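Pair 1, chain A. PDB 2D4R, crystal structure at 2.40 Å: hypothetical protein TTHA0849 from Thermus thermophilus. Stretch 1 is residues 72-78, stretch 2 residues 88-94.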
# COMPACT_ATOMS: atom_id res chain seq x y z
N ASN A 72 -8.53 -9.67 -12.97
CA ASN A 72 -8.62 -8.29 -13.41
C ASN A 72 -7.49 -7.40 -12.90
O ASN A 72 -7.55 -6.18 -13.03
CB ASN A 72 -9.97 -7.71 -12.98
CG ASN A 72 -11.15 -8.46 -13.58
OD1 ASN A 72 -10.98 -9.51 -14.20
ND2 ASN A 72 -12.34 -7.92 -13.41
N LEU A 73 -6.46 -8.01 -12.31
CA LEU A 73 -5.28 -7.26 -11.85
C LEU A 73 -5.63 -6.12 -10.90
O LEU A 73 -5.17 -4.98 -11.09
CB LEU A 73 -4.51 -6.70 -13.04
CG LEU A 73 -3.97 -7.70 -14.06
CD1 LEU A 73 -3.26 -6.94 -15.18
CD2 LEU A 73 -3.02 -8.66 -13.38
N ARG A 74 -6.45 -6.42 -9.89
CA ARG A 74 -6.83 -5.47 -8.85
C ARG A 74 -6.73 -6.16 -7.49
O ARG A 74 -6.74 -7.39 -7.40
CB ARG A 74 -8.28 -4.98 -8.99
CG ARG A 74 -8.84 -4.71 -10.36
CD ARG A 74 -10.17 -3.97 -10.17
NE ARG A 74 -11.01 -3.95 -11.37
CZ ARG A 74 -12.20 -4.54 -11.47
NH1 ARG A 74 -12.72 -5.20 -10.44
NH2 ARG A 74 -12.87 -4.46 -12.61
N ASN A 75 -6.67 -5.36 -6.44
CA ASN A 75 -6.70 -5.87 -5.09
C ASN A 75 -7.58 -4.97 -4.22
O ASN A 75 -7.75 -3.79 -4.53
CB ASN A 75 -5.28 -5.92 -4.54
CG ASN A 75 -5.21 -5.64 -3.06
OD1 ASN A 75 -4.93 -4.51 -2.65
ND2 ASN A 75 -5.46 -6.65 -2.25
N ARG A 76 -8.15 -5.53 -3.17
CA ARG A 76 -8.84 -4.74 -2.15
C ARG A 76 -8.24 -5.09 -0.79
O ARG A 76 -7.95 -6.25 -0.52
CB ARG A 76 -10.33 -5.05 -2.14
CG ARG A 76 -11.19 -4.08 -2.90
CD ARG A 76 -12.58 -4.65 -3.14
NE ARG A 76 -13.13 -4.16 -4.40
CZ ARG A 76 -13.36 -2.88 -4.67
NH1 ARG A 76 -13.85 -2.52 -5.84
NH2 ARG A 76 -13.09 -1.95 -3.75
N PHE A 77 -8.08 -4.09 0.08
CA PHE A 77 -7.52 -4.33 1.40
C PHE A 77 -8.26 -3.58 2.49
O PHE A 77 -8.87 -2.54 2.24
CB PHE A 77 -6.01 -3.99 1.42
CG PHE A 77 -5.71 -2.53 1.22
CD1 PHE A 77 -5.65 -1.99 -0.06
CD2 PHE A 77 -5.50 -1.70 2.31
CE1 PHE A 77 -5.38 -0.64 -0.26
CE2 PHE A 77 -5.23 -0.34 2.12
CZ PHE A 77 -5.17 0.18 0.83
N PHE A 78 -8.20 -4.10 3.71
CA PHE A 78 -8.93 -3.52 4.83
C PHE A 78 -8.19 -3.95 6.09
O PHE A 78 -7.71 -5.07 6.17
CB PHE A 78 -10.38 -4.05 4.80
CG PHE A 78 -11.25 -3.61 5.97
CD1 PHE A 78 -12.18 -2.57 5.81
CD2 PHE A 78 -11.18 -4.25 7.20
CE1 PHE A 78 -13.02 -2.19 6.87
CE2 PHE A 78 -12.02 -3.87 8.27
CZ PHE A 78 -12.94 -2.85 8.09
N GLU A 88 -8.16 1.18 4.54
CA GLU A 88 -8.70 0.37 3.46
C GLU A 88 -8.59 1.07 2.11
O GLU A 88 -8.46 2.31 2.03
CB GLU A 88 -10.16 0.03 3.74
CG GLU A 88 -11.09 1.24 3.71
CD GLU A 88 -12.52 0.90 4.07
OE1 GLU A 88 -12.98 1.33 5.14
OE2 GLU A 88 -13.20 0.19 3.29
N GLY A 89 -8.67 0.28 1.04
CA GLY A 89 -8.56 0.86 -0.27
C GLY A 89 -8.33 -0.17 -1.36
O GLY A 89 -8.66 -1.34 -1.21
N THR A 90 -7.76 0.27 -2.46
CA THR A 90 -7.57 -0.63 -3.58
C THR A 90 -6.24 -0.31 -4.23
O THR A 90 -5.81 0.83 -4.22
CB THR A 90 -8.68 -0.46 -4.62
OG1 THR A 90 -8.60 0.87 -5.15
CG2 THR A 90 -10.06 -0.68 -3.99
N TRP A 91 -5.58 -1.34 -4.74
CA TRP A 91 -4.53 -1.19 -5.75
C TRP A 91 -5.12 -1.68 -7.09
O TRP A 91 -5.65 -2.79 -7.18
CB TRP A 91 -3.31 -2.06 -5.42
CG TRP A 91 -2.62 -1.75 -4.10
CD1 TRP A 91 -3.17 -1.80 -2.85
CD2 TRP A 91 -1.23 -1.45 -3.91
NE1 TRP A 91 -2.21 -1.56 -1.90
CE2 TRP A 91 -1.01 -1.35 -2.52
CE3 TRP A 91 -0.15 -1.26 -4.79
CZ2 TRP A 91 0.25 -1.07 -1.98
CZ3 TRP A 91 1.10 -0.98 -4.25
CH2 TRP A 91 1.29 -0.89 -2.85
N VAL A 92 -5.05 -0.84 -8.11
CA VAL A 92 -5.45 -1.27 -9.45
C VAL A 92 -4.34 -1.01 -10.46
O VAL A 92 -3.58 -0.05 -10.33
CB VAL A 92 -6.76 -0.55 -9.93
CG1 VAL A 92 -7.92 -0.91 -8.99
CG2 VAL A 92 -6.54 0.98 -10.00
N PHE A 93 -4.24 -1.89 -11.45
CA PHE A 93 -3.14 -1.86 -12.38
C PHE A 93 -3.70 -1.76 -13.78
O PHE A 93 -4.27 -2.71 -14.31
CB PHE A 93 -2.27 -3.11 -12.20
CG PHE A 93 -1.78 -3.29 -10.78
CD1 PHE A 93 -2.66 -3.67 -9.77
CD2 PHE A 93 -0.45 -3.06 -10.45
CE1 PHE A 93 -2.23 -3.81 -8.46
CE2 PHE A 93 -0.00 -3.20 -9.15
CZ PHE A 93 -0.90 -3.57 -8.14
N LEU A 94 -3.55 -0.58 -14.37
CA LEU A 94 -4.20 -0.27 -15.62
C LEU A 94 -3.20 -0.23 -16.77
O LEU A 94 -2.06 0.20 -16.59
CB LEU A 94 -4.89 1.10 -15.51
CG LEU A 94 -5.78 1.33 -14.29
CD1 LEU A 94 -6.17 2.81 -14.23
CD2 LEU A 94 -7.02 0.45 -14.39

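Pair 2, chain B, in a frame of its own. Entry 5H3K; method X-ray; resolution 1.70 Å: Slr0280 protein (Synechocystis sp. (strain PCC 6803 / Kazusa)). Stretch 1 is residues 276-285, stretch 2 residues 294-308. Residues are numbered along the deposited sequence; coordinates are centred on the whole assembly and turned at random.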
# COMPACT_ATOMS: atom_id res chain seq x y z
N THR B 276 15.23 -6.60 5.97
CA THR B 276 15.59 -6.70 7.38
C THR B 276 15.34 -8.13 7.79
O THR B 276 14.87 -8.93 6.97
CB THR B 276 14.81 -5.69 8.25
OG1 THR B 276 15.52 -5.46 9.48
CG2 THR B 276 13.40 -6.21 8.55
N GLU B 277 15.67 -8.49 9.02
CA GLU B 277 15.36 -9.84 9.47
C GLU B 277 13.86 -10.06 9.34
O GLU B 277 13.05 -9.27 9.87
CB GLU B 277 15.80 -10.06 10.92
CG GLU B 277 15.20 -11.33 11.51
CD GLU B 277 15.97 -11.88 12.69
OE1 GLU B 277 17.06 -11.34 13.00
OE2 GLU B 277 15.49 -12.86 13.31
N GLY B 278 13.48 -11.09 8.60
CA GLY B 278 12.08 -11.45 8.46
C GLY B 278 11.36 -10.75 7.32
O GLY B 278 10.17 -10.99 7.12
N ILE B 279 12.06 -9.90 6.57
CA ILE B 279 11.42 -9.22 5.43
C ILE B 279 12.28 -9.24 4.17
O ILE B 279 13.42 -8.77 4.17
CB ILE B 279 11.08 -7.75 5.75
CG1 ILE B 279 10.10 -7.64 6.92
CG2 ILE B 279 10.48 -7.07 4.51
CD1 ILE B 279 9.72 -6.23 7.29
N THR B 280 11.72 -9.78 3.08
CA THR B 280 12.42 -9.86 1.79
C THR B 280 11.59 -9.25 0.66
O THR B 280 10.41 -9.57 0.49
CB THR B 280 12.74 -11.31 1.46
OG1 THR B 280 13.53 -11.86 2.52
CG2 THR B 280 13.53 -11.41 0.15
N TRP B 281 12.23 -8.37 -0.12
CA TRP B 281 11.59 -7.69 -1.25
C TRP B 281 12.07 -8.32 -2.56
O TRP B 281 13.26 -8.51 -2.76
CB TRP B 281 11.93 -6.18 -1.15
CG TRP B 281 11.93 -5.36 -2.42
CD1 TRP B 281 11.15 -5.51 -3.52
CD2 TRP B 281 12.76 -4.22 -2.67
NE1 TRP B 281 11.44 -4.53 -4.45
CE2 TRP B 281 12.43 -3.74 -3.96
CE3 TRP B 281 13.74 -3.56 -1.94
CZ2 TRP B 281 13.07 -2.63 -4.52
CZ3 TRP B 281 14.37 -2.46 -2.50
CH2 TRP B 281 14.03 -2.00 -3.77
N GLN B 282 11.14 -8.69 -3.45
CA GLN B 282 11.53 -9.26 -4.73
C GLN B 282 10.79 -8.62 -5.88
O GLN B 282 9.62 -8.26 -5.74
CB GLN B 282 11.30 -10.78 -4.77
CG GLN B 282 12.14 -11.54 -3.76
CD GLN B 282 11.66 -12.96 -3.55
OE1 GLN B 282 10.99 -13.28 -2.55
NE2 GLN B 282 12.00 -13.83 -4.48
N GLN B 283 11.49 -8.47 -7.00
CA GLN B 283 10.87 -8.12 -8.27
C GLN B 283 11.14 -9.29 -9.21
O GLN B 283 12.29 -9.72 -9.35
CB GLN B 283 11.46 -6.81 -8.82
CG GLN B 283 10.83 -6.35 -10.12
CD GLN B 283 9.36 -6.02 -9.97
OE1 GLN B 283 8.95 -5.43 -8.96
NE2 GLN B 283 8.55 -6.40 -10.98
N ARG B 284 10.09 -9.83 -9.81
CA ARG B 284 10.17 -11.07 -10.59
C ARG B 284 9.28 -10.99 -11.82
O ARG B 284 8.36 -10.17 -11.88
CB ARG B 284 9.66 -12.25 -9.75
CG ARG B 284 10.67 -12.84 -8.78
CD ARG B 284 10.03 -13.95 -7.95
NE ARG B 284 9.21 -13.41 -6.86
CZ ARG B 284 8.71 -14.15 -5.88
NH1 ARG B 284 7.99 -13.59 -4.92
NH2 ARG B 284 8.95 -15.46 -5.87
N PHE B 285 9.55 -11.86 -12.79
CA PHE B 285 8.60 -12.11 -13.88
C PHE B 285 7.93 -13.45 -13.62
O PHE B 285 8.61 -14.46 -13.40
CB PHE B 285 9.31 -12.15 -15.24
CG PHE B 285 9.85 -10.81 -15.67
CD1 PHE B 285 9.04 -9.90 -16.34
CD2 PHE B 285 11.17 -10.46 -15.42
CE1 PHE B 285 9.53 -8.67 -16.74
CE2 PHE B 285 11.68 -9.23 -15.83
CZ PHE B 285 10.85 -8.33 -16.49
N PRO B 294 5.30 -9.00 -14.82
CA PRO B 294 6.20 -8.47 -13.79
C PRO B 294 5.43 -8.37 -12.47
O PRO B 294 4.32 -7.81 -12.47
CB PRO B 294 6.58 -7.07 -14.30
CG PRO B 294 6.24 -7.10 -15.79
CD PRO B 294 5.04 -8.02 -15.89
N VAL B 295 5.97 -8.92 -11.39
CA VAL B 295 5.30 -8.91 -10.09
C VAL B 295 6.22 -8.43 -8.97
O VAL B 295 7.39 -8.84 -8.88
CB VAL B 295 4.75 -10.32 -9.73
CG1 VAL B 295 4.19 -10.35 -8.32
CG2 VAL B 295 3.66 -10.75 -10.72
N THR B 296 5.71 -7.54 -8.13
CA THR B 296 6.44 -7.08 -6.96
C THR B 296 5.89 -7.74 -5.70
O THR B 296 4.67 -7.78 -5.48
CB THR B 296 6.30 -5.56 -6.77
OG1 THR B 296 6.49 -4.89 -8.02
CG2 THR B 296 7.32 -5.07 -5.76
N THR B 297 6.78 -8.29 -4.89
CA THR B 297 6.36 -8.92 -3.64
C THR B 297 7.19 -8.45 -2.46
O THR B 297 8.37 -8.10 -2.60
CB THR B 297 6.43 -10.46 -3.69
OG1 THR B 297 7.79 -10.86 -3.94
CG2 THR B 297 5.52 -11.02 -4.78
N VAL B 298 6.58 -8.47 -1.29
CA VAL B 298 7.33 -8.37 -0.05
C VAL B 298 6.88 -9.53 0.79
O VAL B 298 5.68 -9.74 1.00
CB VAL B 298 7.10 -7.06 0.67
CG1 VAL B 298 7.86 -7.06 1.98
CG2 VAL B 298 7.54 -5.88 -0.20
N THR B 299 7.85 -10.32 1.25
CA THR B 299 7.55 -11.52 2.01
C THR B 299 7.97 -11.30 3.46
O THR B 299 9.09 -10.85 3.73
CB THR B 299 8.24 -12.76 1.42
OG1 THR B 299 7.76 -12.99 0.08
CG2 THR B 299 7.95 -14.00 2.27
N ILE B 300 7.07 -11.60 4.38
CA ILE B 300 7.27 -11.26 5.78
C ILE B 300 7.08 -12.51 6.62
O ILE B 300 6.07 -13.20 6.49
CB ILE B 300 6.24 -10.21 6.25
CG1 ILE B 300 6.38 -8.89 5.46
CG2 ILE B 300 6.38 -9.95 7.74
CD1 ILE B 300 5.23 -8.65 4.48
N ASN B 301 8.06 -12.81 7.47
CA ASN B 301 7.91 -13.88 8.46
C ASN B 301 7.25 -13.30 9.70
O ASN B 301 7.90 -12.61 10.48
CB ASN B 301 9.27 -14.49 8.81
CG ASN B 301 9.16 -15.61 9.83
OD1 ASN B 301 8.10 -15.85 10.42
ND2 ASN B 301 10.28 -16.30 10.07
N PRO B 302 5.95 -13.61 9.91
CA PRO B 302 5.18 -12.97 10.98
C PRO B 302 5.56 -13.54 12.35
O PRO B 302 5.04 -13.10 13.38
CB PRO B 302 3.73 -13.35 10.62
CG PRO B 302 3.86 -14.70 9.99
CD PRO B 302 5.19 -14.68 9.24
N ARG B 303 6.48 -14.49 12.35
CA ARG B 303 7.00 -15.07 13.58
C ARG B 303 8.34 -14.46 13.99
O ARG B 303 8.85 -14.74 15.08
CB ARG B 303 7.15 -16.59 13.43
CG ARG B 303 5.83 -17.33 13.34
CD ARG B 303 5.96 -18.63 12.56
NE ARG B 303 5.98 -18.41 11.11
CZ ARG B 303 6.96 -18.81 10.31
NH1 ARG B 303 8.01 -19.45 10.80
NH2 ARG B 303 6.89 -18.57 9.01
N SER B 304 8.92 -13.63 13.12
CA SER B 304 10.15 -12.90 13.46
C SER B 304 9.87 -11.96 14.62
O SER B 304 8.81 -11.35 14.69
CB SER B 304 10.71 -12.12 12.27
OG SER B 304 11.20 -12.99 11.28
N PRO B 305 10.83 -11.85 15.54
CA PRO B 305 10.60 -11.06 16.76
C PRO B 305 10.32 -9.60 16.43
O PRO B 305 11.03 -8.99 15.63
CB PRO B 305 11.92 -11.19 17.53
CG PRO B 305 12.57 -12.44 16.98
CD PRO B 305 12.17 -12.48 15.53
N GLY B 306 9.26 -9.06 17.02
CA GLY B 306 8.96 -7.65 16.86
C GLY B 306 8.17 -7.29 15.61
O GLY B 306 7.86 -6.11 15.40
N ILE B 307 7.83 -8.28 14.78
CA ILE B 307 7.02 -8.02 13.59
C ILE B 307 5.54 -8.15 13.90
O ILE B 307 5.11 -9.15 14.49
CB ILE B 307 7.37 -8.94 12.42
CG1 ILE B 307 8.76 -8.58 11.88
CG2 ILE B 307 6.31 -8.84 11.30
CD1 ILE B 307 9.07 -9.19 10.52
N SER B 308 4.75 -7.15 13.51
CA SER B 308 3.31 -7.22 13.65
C SER B 308 2.66 -6.65 12.40
O SER B 308 3.31 -5.92 11.64
CB SER B 308 2.81 -6.49 14.90
OG SER B 308 3.22 -5.13 14.90
O HOH W 1 13.70 -14.17 12.23
O HOH W 2 9.21 -11.34 -1.67
O HOH W 3 5.80 -5.07 -11.07
O HOH W 4 8.21 -10.80 -6.89

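Two antiparallel strand pairs with a common backbone. In pair 1 (chain A, residues 72-78 and 88-94) and pair 2 (chain B, residues 276-285 and 294-308), neighbouring strands run at 167° and 159° between their N-to-C directions, with axes approaching to 4.7 and 4.6 Å; N, CA and C of 14 central residues superpose with an RMSD of 0.7 Å. The register is the same: Arg74(A)/Val92(A) matches Ile279(B)/Ile300(B), Asn75(A)/Trp91(A) matches Thr280(B)/Thr299(B), Arg76(A)/Thr90(A) matches Trp281(B)/Val298(B), Phe77(A)/Gly89(A) matches Gln282(B)/Thr297(B), and Phe78(A)/Glu88(A) matches Gln283(B)/Thr296(B).

Hydrogen-bonded and non-hydrogen-bonded pairs alternate identically. Asn75(A) N donates to Trp91(A) O (2.9 Å), and Trp91(A) N returns a longer bond to Asn75(A) O (3.3 Å); at the matching site Thr280(B) N to Thr299(B) O (2.9 Å) and Thr299(B) N to Thr280(B) O (2.8 Å) are both short. The ladder starts alike, Phe93(A) N donating to Leu73(A) O (3.2 Å) where Asn301(B) N donates to Gly278(B) O (2.8 Å).

Side chains fill this frame differently. On the face of Asn75(A), Phe77(A) and Trp91(A), pair 1 sets two aromatic rings beside an amide: Phe77(A) CE1 lies 3.6 Å from Trp91(A) CD1, the rings meeting obliquely with planes at 67°. The Phe77(A) ring also covers Gly89(A), whose N lies over one ring face; a CB modelled on this glycine would come within 3.0 Å of Phe77(A) CZ, although the backbone angles of Gly89(A) by themselves call for glycine. The matching positions in pair 2, Gln282(B), Thr297(B) and Thr299(B), are polar and share a water with the backbone. Water 2 donates to Thr280(B) O (3.0 Å) and Gln282(B) OE1 (2.8 Å) and accepts from Thr297(B) OG1 (2.7 Å) and Thr299(B) OG1 (2.8 Å), so one solvent molecule ties together side chains from both strands. Thr297(B) OG1 also accepts from Arg284(B) NH1 (2.9 Å).

On the other face the polarity largely reverses. Arg74(A) and Arg76(A) are exposed; Arg74(A) CD lies 4.0 Å from Val92(A) CG1, and Arg76(A) NH2 lies 3.3 Å from Thr90(A) CG2, whereas the matching Ile279(B) and Trp281(B) are buried. Ile279(B) CG2 packs 3.6 Å from Val298(B) CG1, and Ile279(B) CG1 reaches Ile300(B) CG1 at 4.2 Å. The Phe78(A)/Glu88(A) pair, with Glu88(A) OE2 at the ring edge 3.9 Å from Phe78(A) CD1, is matched by a direct hydrogen bond from Thr296(B) OG1 to Gln283(B) OE1 (2.7 Å).

At the strand entrance Leu73(A) packs its CB 4.3 Å from Phe93(A) CB. Its counterpart, Gly278(B), leaves room for the returning loop: a modelled CB would clash with Ser304(B) OG at 2.4 Å, and the backbone angles also call for glycine.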